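Local atomic coordinates of uncharacterized protein, DUF633, LMOf2365_1472 (PDB entry 3GNL), a protein that is uncharacterised but probably methylates N1 of adenine 22 in tRNA. Residues A113-V118 / N139-T144; Q131-S136 / F177-L182. All blocks are in the same frame, centred on the assembly; numbering follows the deposited sequence.

Contact 1: residues A113-V118 / N139-T144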
# COMPACT_ATOMS: atom_id res chain seq x y z
N ALA A 113 13.55 6.31 -11.43
CA ALA A 113 13.66 6.49 -12.89
C ALA A 113 12.52 5.78 -13.61
O ALA A 113 11.99 6.26 -14.63
CB ALA A 113 15.00 5.96 -13.36
N LYS A 114 12.13 4.64 -13.06
CA LYS A 114 11.13 3.80 -13.68
C LYS A 114 9.73 4.36 -13.55
O LYS A 114 8.79 3.82 -14.12
CB LYS A 114 11.25 2.38 -13.14
CG LYS A 114 12.63 1.77 -13.26
CD LYS A 114 13.05 1.73 -14.76
CE LYS A 114 14.29 0.88 -15.00
NZ LYS A 114 14.25 -0.49 -14.35
N LEU A 115 9.58 5.44 -12.79
CA LEU A 115 8.30 6.12 -12.66
C LEU A 115 7.98 7.05 -13.84
O LEU A 115 6.89 7.57 -13.94
CB LEU A 115 8.20 6.88 -11.34
CG LEU A 115 8.27 6.02 -10.08
CD1 LEU A 115 8.36 6.92 -8.84
CD2 LEU A 115 7.05 5.12 -10.05
N ALA A 116 8.96 7.24 -14.74
CA ALA A 116 8.77 8.03 -15.97
C ALA A 116 7.54 7.55 -16.76
O ALA A 116 7.44 6.37 -17.11
CB ALA A 116 10.03 7.96 -16.83
N GLY A 117 6.60 8.45 -16.99
CA GLY A 117 5.41 8.13 -17.73
C GLY A 117 4.28 7.40 -17.01
O GLY A 117 3.17 7.35 -17.52
N VAL A 118 4.57 6.89 -15.80
CA VAL A 118 3.54 6.21 -14.98
C VAL A 118 2.53 7.23 -14.43
O VAL A 118 2.94 8.29 -13.92
CB VAL A 118 4.20 5.41 -13.83
CG1 VAL A 118 3.13 4.79 -12.95
CG2 VAL A 118 5.11 4.32 -14.40
N ASN A 139 7.37 13.63 -2.89
CA ASN A 139 7.52 13.51 -4.34
C ASN A 139 6.36 14.07 -5.16
O ASN A 139 6.30 13.87 -6.38
CB ASN A 139 7.80 12.05 -4.67
CG ASN A 139 9.12 11.59 -4.12
OD1 ASN A 139 10.14 11.75 -4.78
ND2 ASN A 139 9.14 11.03 -2.89
N ASN A 140 5.45 14.80 -4.52
CA ASN A 140 4.28 15.36 -5.20
C ASN A 140 3.46 14.37 -6.02
O ASN A 140 3.15 14.61 -7.19
CB ASN A 140 4.64 16.61 -6.05
CG ASN A 140 5.02 17.82 -5.18
OD1 ASN A 140 4.71 17.88 -4.00
ND2 ASN A 140 5.69 18.79 -5.78
N TRP A 141 3.09 13.27 -5.37
CA TRP A 141 2.02 12.42 -5.85
C TRP A 141 0.76 12.62 -5.00
O TRP A 141 0.81 12.46 -3.75
CB TRP A 141 2.41 10.93 -5.82
CG TRP A 141 3.45 10.56 -6.88
CD1 TRP A 141 4.72 10.97 -6.95
CD2 TRP A 141 3.25 9.66 -7.99
NE1 TRP A 141 5.35 10.42 -8.06
CE2 TRP A 141 4.45 9.62 -8.71
CE3 TRP A 141 2.15 8.94 -8.47
CZ2 TRP A 141 4.61 8.83 -9.87
CZ3 TRP A 141 2.30 8.17 -9.64
CH2 TRP A 141 3.52 8.12 -10.31
N LEU A 142 -0.35 12.98 -5.61
CA LEU A 142 -1.60 13.10 -4.91
C LEU A 142 -2.20 11.73 -4.57
O LEU A 142 -2.18 10.81 -5.39
CB LEU A 142 -2.59 13.91 -5.74
CG LEU A 142 -3.81 14.61 -5.20
CD1 LEU A 142 -3.47 15.59 -4.02
CD2 LEU A 142 -4.42 15.40 -6.35
N ILE A 143 -2.74 11.58 -3.36
CA ILE A 143 -3.60 10.44 -3.06
C ILE A 143 -5.02 10.73 -3.55
O ILE A 143 -5.67 11.72 -3.16
CB ILE A 143 -3.56 10.15 -1.53
CG1 ILE A 143 -2.13 9.80 -1.14
CG2 ILE A 143 -4.54 8.99 -1.15
CD1 ILE A 143 -1.87 9.90 0.44
N THR A 144 -5.51 9.89 -4.48
CA THR A 144 -6.81 10.10 -5.08
C THR A 144 -7.91 9.19 -4.59
O THR A 144 -9.06 9.53 -4.66
CB THR A 144 -6.73 9.96 -6.59
OG1 THR A 144 -6.17 8.69 -6.89
CG2 THR A 144 -5.77 11.03 -7.13
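Trp141 reaches across to the turn before strand 120-125 with the benzene end of its indole. Its atom CH2 lies 3.7 Å from the carbonyl O of Val118, the closest approach between the two segments. The oxygen meets the ring obliquely, as a plain van der Waals contact. Beside it, Val118 CG1 stands 4.3 Å from the same Trp141 CH2. Leu115 adds its branch CD1, at 4.3 Å from Trp141 CZ2 and again at an oblique angle to the ring. Two adjacent atoms of the benzene ring, CH2 and CZ2, thus meet the two ends of the turn, Val118 and Leu115. The ring gets there because CG of Trp141 is set anti to its own carbonyl carbon (chi1 -71°), and the indole runs out from the strand toward the turn.

The backbones stay well apart, with CA atoms 11.1 Å between Val118 and Trp141. The turn is a type II beta turn from Leu115 to Val118, closed by Val118 N to Leu115 O at 3.1 Å. Gly117 takes the third position with positive phi (80°). This turn leads from helix 101-110 into strand 120-125 of a Rossmann-like methyltransferase sheet. Trp141 opens one of the sheet's two edge strands, 141-151, directly after the Schellman motif at Asn140 that ends helix 129-139.

Packing is closer around the indole than at the turn's outer side. Trp135 meets the Trp141 ring with planes about 40° apart, and Leu121, Leu161 and Pro163 also touch it. Leu115 is itself backed by Trp135 and Leu121. On the loose side, Ala116 turns its methyl away from the strand, and Ala116 and Gly117 are exposed to solvent. Lys114 leans off to the carbonyl oxygens of Leu82 and Ile85, to which NZ is hydrogen-bonded.

Contact 2: residues Q131-S136 / F177-L182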
# COMPACT_ATOMS: atom_id res chain seq x y z
N GLN A 131 4.45 5.89 5.89
CA GLN A 131 5.71 6.08 5.17
C GLN A 131 5.42 6.42 3.71
O GLN A 131 6.12 7.24 3.11
CB GLN A 131 6.56 4.83 5.18
CG GLN A 131 7.17 4.46 6.50
CD GLN A 131 8.53 5.07 6.65
OE1 GLN A 131 8.93 5.92 5.84
NE2 GLN A 131 9.26 4.67 7.70
N LEU A 132 4.40 5.80 3.16
CA LEU A 132 4.06 6.06 1.76
C LEU A 132 3.30 7.37 1.59
O LEU A 132 3.38 8.03 0.54
CB LEU A 132 3.27 4.86 1.22
CG LEU A 132 4.09 3.58 1.16
CD1 LEU A 132 3.20 2.45 0.75
CD2 LEU A 132 5.31 3.71 0.21
N ARG A 133 2.57 7.81 2.61
CA ARG A 133 1.91 9.10 2.54
C ARG A 133 2.94 10.21 2.65
O ARG A 133 2.79 11.23 1.98
CB ARG A 133 0.74 9.22 3.56
CG ARG A 133 -0.22 8.05 3.39
CD ARG A 133 -1.55 8.36 4.01
NE ARG A 133 -2.41 7.20 4.05
CZ ARG A 133 -2.46 6.32 5.05
NH1 ARG A 133 -1.71 6.48 6.16
NH2 ARG A 133 -3.28 5.27 4.96
N GLU A 134 4.02 9.98 3.42
CA GLU A 134 5.14 10.92 3.47
C GLU A 134 5.82 10.97 2.13
O GLU A 134 6.10 12.07 1.65
CB GLU A 134 6.15 10.58 4.57
CG GLU A 134 7.11 11.72 4.78
CD GLU A 134 7.83 11.61 6.08
OE1 GLU A 134 8.38 10.51 6.38
OE2 GLU A 134 7.82 12.63 6.81
N TRP A 135 6.06 9.80 1.54
CA TRP A 135 6.66 9.75 0.21
C TRP A 135 5.80 10.54 -0.76
O TRP A 135 6.34 11.27 -1.61
CB TRP A 135 6.78 8.28 -0.22
CG TRP A 135 7.38 8.14 -1.63
CD1 TRP A 135 8.69 8.02 -1.94
CD2 TRP A 135 6.65 8.12 -2.85
NE1 TRP A 135 8.83 7.93 -3.31
CE2 TRP A 135 7.60 8.03 -3.90
CE3 TRP A 135 5.29 8.23 -3.16
CZ2 TRP A 135 7.22 8.00 -5.26
CZ3 TRP A 135 4.91 8.19 -4.51
CH2 TRP A 135 5.88 8.07 -5.54
N SER A 136 4.49 10.41 -0.68
CA SER A 136 3.59 11.11 -1.59
C SER A 136 3.79 12.63 -1.49
O SER A 136 3.86 13.33 -2.51
CB SER A 136 2.15 10.66 -1.29
OG SER A 136 1.22 11.72 -1.20
N PHE A 177 -3.35 8.78 8.99
CA PHE A 177 -4.64 8.12 8.85
C PHE A 177 -5.12 7.89 7.42
O PHE A 177 -5.96 6.99 7.15
CB PHE A 177 -5.73 8.84 9.62
CG PHE A 177 -5.46 8.92 11.10
CD1 PHE A 177 -5.59 7.77 11.87
CD2 PHE A 177 -5.09 10.13 11.70
CE1 PHE A 177 -5.36 7.81 13.26
CE2 PHE A 177 -4.85 10.19 13.07
CZ PHE A 177 -4.97 9.03 13.86
N GLY A 178 -4.66 8.77 6.54
CA GLY A 178 -5.10 8.74 5.14
C GLY A 178 -6.08 9.86 4.89
O GLY A 178 -7.14 9.94 5.52
N PRO A 179 -5.81 10.71 3.89
CA PRO A 179 -6.74 11.80 3.64
C PRO A 179 -8.15 11.38 3.20
O PRO A 179 -9.11 12.04 3.56
CB PRO A 179 -6.04 12.64 2.54
CG PRO A 179 -5.21 11.59 1.81
CD PRO A 179 -4.68 10.67 2.94
N CYS A 180 -8.26 10.30 2.44
CA CYS A 180 -9.56 9.80 2.03
C CYS A 180 -10.20 9.02 3.15
O CYS A 180 -11.40 9.14 3.40
CB CYS A 180 -9.44 8.93 0.77
SG CYS A 180 -8.54 9.73 -0.65
N LEU A 181 -9.40 8.21 3.85
CA LEU A 181 -9.93 7.39 4.91
C LEU A 181 -10.48 8.23 6.05
O LEU A 181 -11.50 7.89 6.68
CB LEU A 181 -8.85 6.44 5.47
CG LEU A 181 -8.30 5.41 4.45
CD1 LEU A 181 -7.23 4.56 5.15
CD2 LEU A 181 -9.36 4.52 3.85
N LEU A 182 -9.81 9.34 6.32
CA LEU A 182 -10.34 10.12 7.46
C LEU A 182 -11.60 10.93 7.13
O LEU A 182 -12.33 11.28 8.04
CB LEU A 182 -9.24 10.93 8.14
CG LEU A 182 -8.68 12.14 7.42
CD1 LEU A 182 -9.58 13.38 7.69
CD2 LEU A 182 -7.28 12.38 7.96
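Arg133 lays one face of its guanidinium against the peptide joining Phe177 to Gly178. The carbonyl carbon of Phe177 sits over the centre of the group, 3.8 Å above its plane. Gly178 CA lies over the same face but nearer the rim, 3.3 Å from Arg133 NE. The contact is flat stacking on a peptide, and the N-H groups find their acceptors in other residues. Gly178 has positive phi (104°) and no side chain, which lets the guanidinium lie close on the backbone. Two apolar atoms approach obliquely: Pro179 CD is 4.0 Å from Arg133 CD, and Leu181 CD1 is 4.0 Å from Arg133 NH2.

The arginine spans the gap as a nearly straight rod, extended from CG to NE (chi2 -161°, chi3 -171°). Its charge is paired with Glu146, whose OE2 forms a salt bridge with NE. Arg133 NH1 is hydrogen-bonded to the carbonyl O of Ile175, in helix 172-177. Glu146 works on both sides of the contact, because its OE1 accepts the backbone N-H groups of Cys180 and Leu181. It therefore ties the start of the next helix to the arginine. The salt bridge, with the helix N-H groups on Glu146, would favour the charged forms of both.

Gly178 ends helix 172-177 and separates it from helix 179-184. This helical pair packs beside helix 129-139, with Ile143 of strand 141-151 against Arg133 and Pro179, and Met159 and Glu157 of strand 154-163 touching Arg133 and Leu181 respectively.

Overall arrangement
The two contacts lie with their centres about 15 Å apart, at the end of the seven-stranded mixed sheet where strands 120-125, 154-163 and 141-151 lie side by side. Along the chain their segments alternate: 113-118, 131-136, 139-144, 177-182. Helix 129-139 of contact 2 is followed, after Asn140, by strand 141-151 of contact 1, and the two contacts touch. Ser136 OG is probably hydrogen-bonded to Trp141 O. Contact 1 packs edge strand 141-151 against the turn before strand 120-125; contact 2 alone joins the later helices 172-177 and 179-184 to helix 129-139. The strand order, 3-2-1-4-5-7-6, is as in Rossmann-like methyltransferases.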